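Local atomic coordinates of methanol--corrinoid protein co-methyltransferase (Methanosarcina barkeri, PDB entry 2I2X), a protein that catalyses the transfer of the methyl group of methanol to the cob(I)amide cofactor of its partner protein MtaC during methanogenesis. Residues R123-E131 with K142-C153; H240-A248 with R363-A371. All coordinates share one frame; numbering follows the deposited sequence.

A chain that combines a TIM barrel with a helix bundle illustrates how one fold uses different kinds of packing. Interaction 1 comes first in sequence and is local: it lies within the beta-alpha-beta unit of strand 119-126, helix 143-155 and strand 160-163. Interaction 2 opens after it closes and joins helix 240-259 to helix 365-368 across 114 intervening residues. The two share no helix or strand and lie on opposite sides of the chain's centre, their own centres about 31 Å apart and their nearest atoms about 14 Å. Both nevertheless approach the zinc site of Glu164, Cys220 and Cys269: between side chains, Asp128 is about 6 Å from Glu164 and Arg247 about 7 Å from each cysteine.

Interaction 1 of 2, residues R123-E131 with K142-C153; sequences RHTIGDIRE and KYSVFLEAFEQC
The ring of Phe146 lies between Arg130 and Phe150. Over one face passes Arg130 CD, 4.3 Å from the ring centroid in a CH-pi contact, with the guanidinium plane only 12° from that of the ring; over the opposite face, near the rim, comes Phe150 CE2, while Phe146 CZ lies in plane at the edge of Phe150. At the edge of Phe146, Gly127 O approaches CE1 to 3.6 Å. Phe150 offers a face to Ile126, whose CB sits 3.9 Å from the ring centroid and whose CG1 and CG2 also reach Ala149 CB.

A bend at chi3 (-56°) turns the arginine side-on to the carboxylate in a two-pronged salt bridge, Arg130 NE to Asp128 OD1 at 2.9 Å and Arg130 NH2 to Asp128 OD2 at 2.9 Å, which fixes both flat groups. An alanine in place of Arg130 would probably leave Asp128 and Asp195 without their shared cationic mate and take much of the cover from one face of Phe146. Beside Arg130, Ile129 CD1 packs against Val145 CG1 at 3.7 Å; at the opposite end, His124 CD2 meets Cys153 SG at 3.5 Å.

This is the strand-to-helix packing of a TIM-barrel beta-alpha unit: the axes of strand 123-126 and helix 143-153 run nearly antiparallel (173°), 8.9 Å apart. The loop leaving the strand carries much of the contact, His124 and Ile126 the strand's part. Asp128 OD2 also accepts from Met166 N, close to the zinc ligand Glu164. Helix 181-210 flanks helix 143-155, Asp195 pairing with Arg130 NH1 and Asp202 with Tyr143 OH; strand 160-163 lies beside strand 119-126.

Interaction 2 of 2, residues H240-A248 with R363-A371; sequences HTIAVIARA and RDPQAYMLA
A His-carboxylate hydrogen bond ties His240, at the start of helix 240-259, to Asp364, the N-cap of helix 365-368. His240 ND1 donates to Asp364 OD2 over 2.5 Å at 173°; the oxygen lies in the ring plane and is met on its syn side. Asp364 OD1 caps the helix by accepting from Gln366 N at 3.0 Å, and also takes Gln366 NE2 at 3.2 Å, the two donors coming from opposite faces of the carboxylate. The same NE2 stands over one face of the His240 ring, 3.4 Å above its plane and off toward the rim, with the amide turned 72° against the ring. His240 NE2 bonds Gly230 O, so the ring has both nitrogens as donors, consistent with a positive charge. Asp364 OD2 has a second cationic partner, Arg15 of a neighbouring subunit; together the two would be expected to favour an ionised aspartate.

One polar group thus joins helix 240-259, which comes between barrel strands 213-216 and 285-287 in the chain, to the N-terminus of helix 365-368, beyond the last of the barrel strands; helices 389-409 and 416-430 pack alongside. Gln366 OE1 continues the polar chain, accepting from a water at 2.9 Å that in turn accepts from Arg247 NE. Arg247 NH2 hydrogen-bonds Asn224 OD1, and NH1 forms a salt bridge with Glu272, near the zinc ligands Cys220 and Cys269.

Apolar contacts fill in beside this network. Pro365 CG touches both His240 CB and Thr241 CG2. Val244 CG2 presses on Met369 CB at 3.4 Å and also lies against Pro365 O. Bent at chi2 (-88°) and again at chi3, Met369 brings CE back over helix 240-259, 3.8 Å from Ala248 CB and beside Arg247 CG, which Leu370 CD1 also meets.

Interaction 1 of 2, residues R123-E131 with K142-C153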
loop_
_atom_site.group_PDB
_atom_site.type_symbol
_atom_site.label_atom_id
_atom_site.label_comp_id
_atom_site.label_asym_id
_atom_site.label_seq_id
_atom_site.Cartn_x
_atom_site.Cartn_y
_atom_site.Cartn_z
ATOM N N ARG A 123 -19.385 -8.911 0.396
ATOM C CA ARG A 123 -19.236 -9.946 -0.580
ATOM C C ARG A 123 -18.415 -11.045 0.033
ATOM O O ARG A 123 -17.343 -10.776 0.597
ATOM C CB ARG A 123 -18.510 -9.405 -1.773
ATOM C CG ARG A 123 -18.141 -10.443 -2.801
ATOM C CD ARG A 123 -17.354 -9.701 -3.845
ATOM N NE ARG A 123 -17.695 -10.133 -5.159
ATOM C CZ ARG A 123 -17.830 -9.341 -6.206
ATOM N NH1 ARG A 123 -17.650 -8.033 -6.130
ATOM N NH2 ARG A 123 -18.153 -9.897 -7.357
ATOM N N HIS A 124 -18.935 -12.269 -0.068
ATOM C CA HIS A 124 -18.220 -13.454 0.317
ATOM C C HIS A 124 -17.943 -14.240 -0.931
ATOM O O HIS A 124 -18.840 -14.473 -1.737
ATOM C CB HIS A 124 -19.051 -14.301 1.282
ATOM C CG HIS A 124 -18.622 -14.172 2.709
ATOM N ND1 HIS A 124 -18.339 -12.952 3.298
ATOM C CD2 HIS A 124 -18.398 -15.108 3.656
ATOM C CE1 HIS A 124 -17.981 -13.147 4.554
ATOM N NE2 HIS A 124 -17.990 -14.446 4.789
ATOM N N THR A 125 -16.686 -14.635 -1.078
ATOM C CA THR A 125 -16.211 -15.444 -2.181
ATOM C C THR A 125 -15.825 -16.822 -1.619
ATOM O O THR A 125 -14.760 -16.988 -0.986
ATOM C CB THR A 125 -14.991 -14.768 -2.831
ATOM O OG1 THR A 125 -15.386 -13.496 -3.328
ATOM C CG2 THR A 125 -14.389 -15.622 -3.984
ATOM N N ILE A 126 -16.711 -17.803 -1.847
ATOM C CA ILE A 126 -16.530 -19.162 -1.383
ATOM C C ILE A 126 -15.283 -19.701 -2.076
ATOM O O ILE A 126 -14.963 -19.300 -3.197
ATOM C CB ILE A 126 -17.820 -19.979 -1.695
ATOM C CG1 ILE A 126 -18.918 -19.685 -0.655
ATOM C CG2 ILE A 126 -17.586 -21.526 -1.713
ATOM C CD1 ILE A 126 -19.204 -18.217 -0.378
ATOM N N GLY A 127 -14.535 -20.556 -1.392
ATOM C CA GLY A 127 -13.470 -21.307 -2.061
ATOM C C GLY A 127 -13.942 -22.476 -2.938
ATOM O O GLY A 127 -14.848 -23.223 -2.560
ATOM N N ASP A 128 -13.333 -22.647 -4.113
ATOM C CA ASP A 128 -13.652 -23.817 -4.929
ATOM C C ASP A 128 -12.975 -25.004 -4.314
ATOM O O ASP A 128 -11.830 -25.307 -4.619
ATOM C CB ASP A 128 -13.265 -23.677 -6.408
ATOM C CG ASP A 128 -14.053 -24.658 -7.310
ATOM O OD1 ASP A 128 -14.522 -25.691 -6.774
ATOM O OD2 ASP A 128 -14.191 -24.405 -8.536
ATOM N N ILE A 129 -13.698 -25.662 -3.422
ATOM C CA ILE A 129 -13.159 -26.772 -2.656
ATOM C C ILE A 129 -13.268 -28.138 -3.380
ATOM O O ILE A 129 -12.820 -29.152 -2.844
ATOM C CB ILE A 129 -13.849 -26.852 -1.277
ATOM C CG1 ILE A 129 -15.370 -27.057 -1.427
ATOM C CG2 ILE A 129 -13.562 -25.631 -0.488
ATOM C CD1 ILE A 129 -16.096 -27.451 -0.131
ATOM N N ARG A 130 -13.839 -28.163 -4.587
ATOM C CA ARG A 130 -14.078 -29.420 -5.327
ATOM C C ARG A 130 -12.791 -30.047 -5.899
ATOM O O ARG A 130 -12.648 -30.225 -7.104
ATOM C CB ARG A 130 -15.110 -29.198 -6.440
ATOM C CG ARG A 130 -16.457 -28.646 -5.964
ATOM C CD ARG A 130 -17.323 -28.176 -7.127
ATOM N NE ARG A 130 -16.643 -27.181 -7.962
ATOM C CZ ARG A 130 -16.865 -26.985 -9.260
ATOM N NH1 ARG A 130 -17.768 -27.719 -9.933
ATOM N NH2 ARG A 130 -16.166 -26.054 -9.898
ATOM N N GLU A 131 -11.863 -30.373 -5.006
ATOM C CA GLU A 131 -10.551 -30.916 -5.369
ATOM C C GLU A 131 -9.918 -31.680 -4.175
ATOM O O GLU A 131 -10.180 -31.338 -3.022
ATOM C CB GLU A 131 -9.646 -29.777 -5.822
ATOM C CG GLU A 131 -8.243 -30.191 -6.126
ATOM C CD GLU A 131 -7.461 -29.151 -6.881
ATOM O OE1 GLU A 131 -7.296 -28.027 -6.354
ATOM O OE2 GLU A 131 -6.976 -29.478 -7.991
ATOM N N LYS A 142 -17.788 -33.499 -2.446
ATOM C CA LYS A 142 -17.550 -32.189 -1.910
ATOM C C LYS A 142 -18.556 -31.155 -2.508
ATOM O O LYS A 142 -18.772 -30.077 -1.939
ATOM C CB LYS A 142 -16.066 -31.823 -2.108
ATOM C CG LYS A 142 -15.337 -31.288 -0.857
ATOM C CD LYS A 142 -14.612 -32.353 -0.026
ATOM C CE LYS A 142 -13.731 -33.288 -0.899
ATOM N NZ LYS A 142 -12.479 -32.674 -1.461
ATOM N N TYR A 143 -19.209 -31.510 -3.613
ATOM C CA TYR A 143 -20.135 -30.586 -4.291
ATOM C C TYR A 143 -21.197 -30.008 -3.360
ATOM O O TYR A 143 -21.470 -28.797 -3.400
ATOM C CB TYR A 143 -20.820 -31.232 -5.511
ATOM C CG TYR A 143 -21.471 -30.220 -6.432
ATOM C CD1 TYR A 143 -20.717 -29.530 -7.374
ATOM C CD2 TYR A 143 -22.841 -29.934 -6.351
ATOM C CE1 TYR A 143 -21.303 -28.572 -8.210
ATOM C CE2 TYR A 143 -23.435 -28.970 -7.180
ATOM C CZ TYR A 143 -22.660 -28.298 -8.117
ATOM O OH TYR A 143 -23.218 -27.352 -8.965
ATOM N N SER A 144 -21.793 -30.863 -2.530
ATOM C CA SER A 144 -22.910 -30.435 -1.689
ATOM C C SER A 144 -22.411 -29.519 -0.587
ATOM O O SER A 144 -23.131 -28.611 -0.147
ATOM C CB SER A 144 -23.650 -31.628 -1.085
ATOM O OG SER A 144 -22.802 -32.403 -0.260
ATOM N N VAL A 145 -21.180 -29.766 -0.151
ATOM C CA VAL A 145 -20.547 -28.921 0.851
ATOM C C VAL A 145 -20.337 -27.520 0.239
ATOM O O VAL A 145 -20.676 -26.512 0.843
ATOM C CB VAL A 145 -19.224 -29.540 1.360
ATOM C CG1 VAL A 145 -18.560 -28.656 2.417
ATOM C CG2 VAL A 145 -19.474 -30.926 1.950
ATOM N N PHE A 146 -19.825 -27.509 -0.993
ATOM C CA PHE A 146 -19.619 -26.321 -1.794
ATOM C C PHE A 146 -20.863 -25.428 -1.769
ATOM O O PHE A 146 -20.788 -24.244 -1.417
ATOM C CB PHE A 146 -19.267 -26.768 -3.212
ATOM C CG PHE A 146 -18.951 -25.650 -4.168
ATOM C CD1 PHE A 146 -17.991 -24.692 -3.864
ATOM C CD2 PHE A 146 -19.595 -25.587 -5.398
ATOM C CE1 PHE A 146 -17.687 -23.686 -4.767
ATOM C CE2 PHE A 146 -19.291 -24.584 -6.310
ATOM C CZ PHE A 146 -18.336 -23.629 -5.991
ATOM N N LEU A 147 -22.004 -26.014 -2.121
ATOM C CA LEU A 147 -23.299 -25.314 -2.098
ATOM C C LEU A 147 -23.703 -24.820 -0.715
ATOM O O LEU A 147 -24.247 -23.716 -0.595
ATOM C CB LEU A 147 -24.415 -26.203 -2.660
ATOM C CG LEU A 147 -24.338 -26.616 -4.133
ATOM C CD1 LEU A 147 -25.678 -27.263 -4.564
ATOM C CD2 LEU A 147 -23.938 -25.450 -5.079
ATOM N N GLU A 148 -23.467 -25.645 0.310
ATOM C CA GLU A 148 -23.780 -25.289 1.690
ATOM C C GLU A 148 -23.003 -24.043 2.095
ATOM O O GLU A 148 -23.498 -23.225 2.870
ATOM C CB GLU A 148 -23.391 -26.406 2.654
ATOM C CG GLU A 148 -24.299 -27.599 2.700
ATOM C CD GLU A 148 -23.795 -28.695 3.657
ATOM O OE1 GLU A 148 -23.420 -28.367 4.814
ATOM O OE2 GLU A 148 -23.795 -29.884 3.249
ATOM N N ALA A 149 -21.780 -23.904 1.591
ATOM C CA ALA A 149 -21.013 -22.714 1.896
ATOM C C ALA A 149 -21.724 -21.457 1.356
ATOM O O ALA A 149 -21.879 -20.465 2.091
ATOM C CB ALA A 149 -19.580 -22.822 1.397
ATOM N N PHE A 150 -22.182 -21.515 0.106
ATOM C CA PHE A 150 -22.867 -20.375 -0.478
ATOM C C PHE A 150 -24.117 -20.095 0.324
ATOM O O PHE A 150 -24.373 -18.963 0.683
ATOM C CB PHE A 150 -23.252 -20.588 -1.949
ATOM C CG PHE A 150 -22.110 -20.494 -2.910
ATOM C CD1 PHE A 150 -21.663 -19.247 -3.375
ATOM C CD2 PHE A 150 -21.499 -21.656 -3.398
ATOM C CE1 PHE A 150 -20.607 -19.151 -4.277
ATOM C CE2 PHE A 150 -20.422 -21.572 -4.312
ATOM C CZ PHE A 150 -19.975 -20.306 -4.741
ATOM N N GLU A 151 -24.909 -21.105 0.629
ATOM C CA GLU A 151 -26.175 -20.742 1.238
ATOM C C GLU A 151 -26.096 -20.335 2.718
ATOM O O GLU A 151 -26.868 -19.499 3.179
ATOM C CB GLU A 151 -27.273 -21.743 0.905
ATOM C CG GLU A 151 -27.788 -22.586 1.995
ATOM C CD GLU A 151 -28.903 -23.505 1.463
ATOM O OE1 GLU A 151 -30.082 -23.058 1.395
ATOM O OE2 GLU A 151 -28.578 -24.662 1.101
ATOM N N GLN A 152 -25.132 -20.901 3.439
ATOM C CA GLN A 152 -24.938 -20.559 4.830
ATOM C C GLN A 152 -24.447 -19.126 4.971
ATOM O O GLN A 152 -24.944 -18.396 5.835
ATOM C CB GLN A 152 -23.983 -21.529 5.508
ATOM C CG GLN A 152 -24.577 -22.902 5.757
ATOM C CD GLN A 152 -25.676 -22.843 6.769
ATOM O OE1 GLN A 152 -25.491 -22.295 7.869
ATOM N NE2 GLN A 152 -26.852 -23.390 6.411
ATOM N N CYS A 153 -23.497 -18.724 4.116
ATOM C CA CYS A 153 -22.985 -17.351 4.119
ATOM C C CYS A 153 -24.069 -16.391 3.703
ATOM O O CYS A 153 -24.161 -15.268 4.224
ATOM C CB CYS A 153 -21.810 -17.203 3.176
ATOM S SG CYS A 153 -20.362 -18.048 3.792
#

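Interaction 2 of 2, residues H240-A248 with R363-A371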
loop_
_atom_site.group_PDB
_atom_site.type_symbol
_atom_site.label_atom_id
_atom_site.label_comp_id
_atom_site.label_asym_id
_atom_site.label_seq_id
_atom_site.Cartn_x
_atom_site.Cartn_y
_atom_site.Cartn_z
ATOM N N HIS A 240 3.726 -12.281 -24.085
ATOM C CA HIS A 240 2.579 -11.508 -23.725
ATOM C C HIS A 240 1.481 -11.637 -24.761
ATOM O O HIS A 240 0.280 -11.585 -24.420
ATOM C CB HIS A 240 3.005 -10.077 -23.420
ATOM C CG HIS A 240 3.757 -9.951 -22.122
ATOM N ND1 HIS A 240 3.922 -8.749 -21.461
ATOM C CD2 HIS A 240 4.373 -10.885 -21.357
ATOM C CE1 HIS A 240 4.614 -8.949 -20.350
ATOM N NE2 HIS A 240 4.907 -10.234 -20.269
ATOM N N THR A 241 1.877 -11.885 -26.007
ATOM C CA THR A 241 0.917 -12.119 -27.068
ATOM C C THR A 241 0.147 -13.433 -26.887
ATOM O O THR A 241 -0.883 -13.595 -27.513
ATOM C CB THR A 241 1.546 -12.076 -28.456
ATOM O OG1 THR A 241 2.777 -12.800 -28.451
ATOM C CG2 THR A 241 1.817 -10.638 -28.890
ATOM N N ILE A 242 0.614 -14.349 -26.026
ATOM C CA ILE A 242 -0.158 -15.557 -25.704
ATOM C C ILE A 242 -1.036 -15.349 -24.451
ATOM O O ILE A 242 -2.146 -15.914 -24.327
ATOM C CB ILE A 242 0.755 -16.837 -25.580
ATOM C CG1 ILE A 242 1.354 -17.217 -26.946
ATOM C CG2 ILE A 242 -0.037 -18.024 -25.054
ATOM C CD1 ILE A 242 2.580 -18.123 -26.847
ATOM N N ALA A 243 -0.547 -14.527 -23.527
ATOM C CA ALA A 243 -1.332 -14.143 -22.366
ATOM C C ALA A 243 -2.648 -13.435 -22.769
ATOM O O ALA A 243 -3.718 -13.721 -22.231
ATOM C CB ALA A 243 -0.488 -13.247 -21.444
ATOM N N VAL A 244 -2.561 -12.508 -23.709
ATOM C CA VAL A 244 -3.743 -11.790 -24.133
ATOM C C VAL A 244 -4.751 -12.727 -24.831
ATOM O O VAL A 244 -5.966 -12.580 -24.644
ATOM C CB VAL A 244 -3.400 -10.523 -24.988
ATOM C CG1 VAL A 244 -2.744 -10.879 -26.324
ATOM C CG2 VAL A 244 -4.618 -9.696 -25.208
ATOM N N ILE A 245 -4.251 -13.706 -25.605
ATOM C CA ILE A 245 -5.141 -14.691 -26.213
ATOM C C ILE A 245 -5.899 -15.432 -25.116
ATOM O O ILE A 245 -7.140 -15.502 -25.151
ATOM C CB ILE A 245 -4.395 -15.648 -27.129
ATOM C CG1 ILE A 245 -3.847 -14.893 -28.344
ATOM C CG2 ILE A 245 -5.330 -16.763 -27.625
ATOM C CD1 ILE A 245 -2.870 -15.698 -29.145
ATOM N N ALA A 246 -5.172 -15.956 -24.127
ATOM C CA ALA A 246 -5.821 -16.597 -22.973
ATOM C C ALA A 246 -6.896 -15.681 -22.389
ATOM O O ALA A 246 -7.981 -16.153 -22.072
ATOM C CB ALA A 246 -4.812 -17.023 -21.900
ATOM N N ARG A 247 -6.619 -14.378 -22.313
ATOM C CA ARG A 247 -7.608 -13.421 -21.812
ATOM C C ARG A 247 -8.863 -13.312 -22.659
ATOM O O ARG A 247 -9.982 -13.262 -22.127
ATOM C CB ARG A 247 -7.012 -12.026 -21.651
ATOM C CG ARG A 247 -7.983 -11.044 -21.029
ATOM C CD ARG A 247 -8.197 -11.314 -19.549
ATOM N NE ARG A 247 -6.956 -11.120 -18.784
ATOM C CZ ARG A 247 -6.780 -11.493 -17.517
ATOM N NH1 ARG A 247 -7.782 -12.064 -16.847
ATOM N NH2 ARG A 247 -5.599 -11.293 -16.925
ATOM N N ALA A 248 -8.675 -13.247 -23.965
ATOM C CA ALA A 248 -9.781 -13.158 -24.889
ATOM C C ALA A 248 -10.737 -14.353 -24.754
ATOM O O ALA A 248 -11.945 -14.180 -24.707
ATOM C CB ALA A 248 -9.253 -13.030 -26.313
ATOM N N ARG A 363 1.081 0.090 -23.534
ATOM C CA ARG A 363 1.986 -0.538 -22.619
ATOM C C ARG A 363 2.298 -1.994 -22.967
ATOM O O ARG A 363 3.427 -2.423 -22.741
ATOM C CB ARG A 363 1.457 -0.447 -21.192
ATOM C CG ARG A 363 2.549 -0.361 -20.089
ATOM C CD ARG A 363 1.880 -0.075 -18.734
ATOM N NE ARG A 363 1.499 1.326 -18.715
ATOM C CZ ARG A 363 2.335 2.332 -18.449
ATOM N NH1 ARG A 363 3.629 2.115 -18.173
ATOM N NH2 ARG A 363 1.884 3.560 -18.512
ATOM N N ASP A 364 1.320 -2.743 -23.507
ATOM C CA ASP A 364 1.432 -4.202 -23.674
ATOM C C ASP A 364 0.239 -4.714 -24.482
ATOM O O ASP A 364 -0.836 -4.119 -24.423
ATOM C CB ASP A 364 1.393 -4.873 -22.311
ATOM C CG ASP A 364 1.968 -6.278 -22.318
ATOM O OD1 ASP A 364 1.160 -7.229 -22.373
ATOM O OD2 ASP A 364 3.220 -6.443 -22.275
ATOM N N PRO A 365 0.410 -5.822 -25.239
ATOM C CA PRO A 365 -0.777 -6.328 -25.927
ATOM C C PRO A 365 -1.897 -6.736 -24.978
ATOM O O PRO A 365 -3.073 -6.668 -25.352
ATOM C CB PRO A 365 -0.240 -7.531 -26.732
ATOM C CG PRO A 365 1.028 -7.887 -26.102
ATOM C CD PRO A 365 1.612 -6.625 -25.578
ATOM N N GLN A 366 -1.547 -7.143 -23.764
ATOM C CA GLN A 366 -2.568 -7.490 -22.754
ATOM C C GLN A 366 -3.458 -6.292 -22.421
ATOM O O GLN A 366 -4.626 -6.449 -22.068
ATOM C CB GLN A 366 -1.926 -8.023 -21.478
ATOM C CG GLN A 366 -1.203 -9.335 -21.685
ATOM C CD GLN A 366 -0.557 -9.854 -20.416
ATOM O OE1 GLN A 366 -1.208 -10.517 -19.601
ATOM N NE2 GLN A 366 0.738 -9.594 -20.261
ATOM N N ALA A 367 -2.910 -5.089 -22.560
ATOM C CA ALA A 367 -3.653 -3.901 -22.227
ATOM C C ALA A 367 -4.407 -3.424 -23.469
ATOM O O ALA A 367 -5.625 -3.118 -23.403
ATOM C CB ALA A 367 -2.721 -2.850 -21.699
ATOM N N TYR A 368 -3.691 -3.389 -24.597
ATOM C CA TYR A 368 -4.273 -2.999 -25.867
ATOM C C TYR A 368 -5.652 -3.625 -26.145
ATOM O O TYR A 368 -6.599 -2.920 -26.509
ATOM C CB TYR A 368 -3.309 -3.333 -27.020
ATOM C CG TYR A 368 -3.721 -2.672 -28.311
ATOM C CD1 TYR A 368 -3.288 -1.375 -28.613
ATOM C CD2 TYR A 368 -4.573 -3.319 -29.213
ATOM C CE1 TYR A 368 -3.689 -0.726 -29.760
ATOM C CE2 TYR A 368 -4.974 -2.668 -30.403
ATOM C CZ TYR A 368 -4.527 -1.372 -30.653
ATOM O OH TYR A 368 -4.891 -0.718 -31.791
ATOM N N MET A 369 -5.755 -4.946 -25.994
ATOM C CA MET A 369 -7.002 -5.669 -26.236
ATOM C C MET A 369 -8.078 -5.287 -25.228
ATOM O O MET A 369 -9.262 -5.281 -25.540
ATOM C CB MET A 369 -6.748 -7.179 -26.185
ATOM C CG MET A 369 -7.947 -8.068 -26.598
ATOM S SD MET A 369 -9.078 -8.490 -25.227
ATOM C CE MET A 369 -8.230 -9.881 -24.516
ATOM N N LEU A 370 -7.675 -4.959 -24.014
ATOM C CA LEU A 370 -8.640 -4.735 -22.959
ATOM C C LEU A 370 -9.205 -3.325 -22.994
ATOM O O LEU A 370 -10.173 -3.029 -22.288
ATOM C CB LEU A 370 -7.989 -5.025 -21.609
ATOM C CG LEU A 370 -8.414 -6.280 -20.835
ATOM C CD1 LEU A 370 -9.138 -7.252 -21.668
ATOM C CD2 LEU A 370 -7.267 -6.896 -20.141
ATOM N N ALA A 371 -8.606 -2.461 -23.819
ATOM C CA ALA A 371 -9.132 -1.102 -24.059
ATOM C C ALA A 371 -10.603 -1.159 -24.534
ATOM O O ALA A 371 -10.939 -1.936 -25.409
ATOM C CB ALA A 371 -8.266 -0.374 -25.054
HETATM O O HOH W 1 -4.053 -10.782 -19.446
#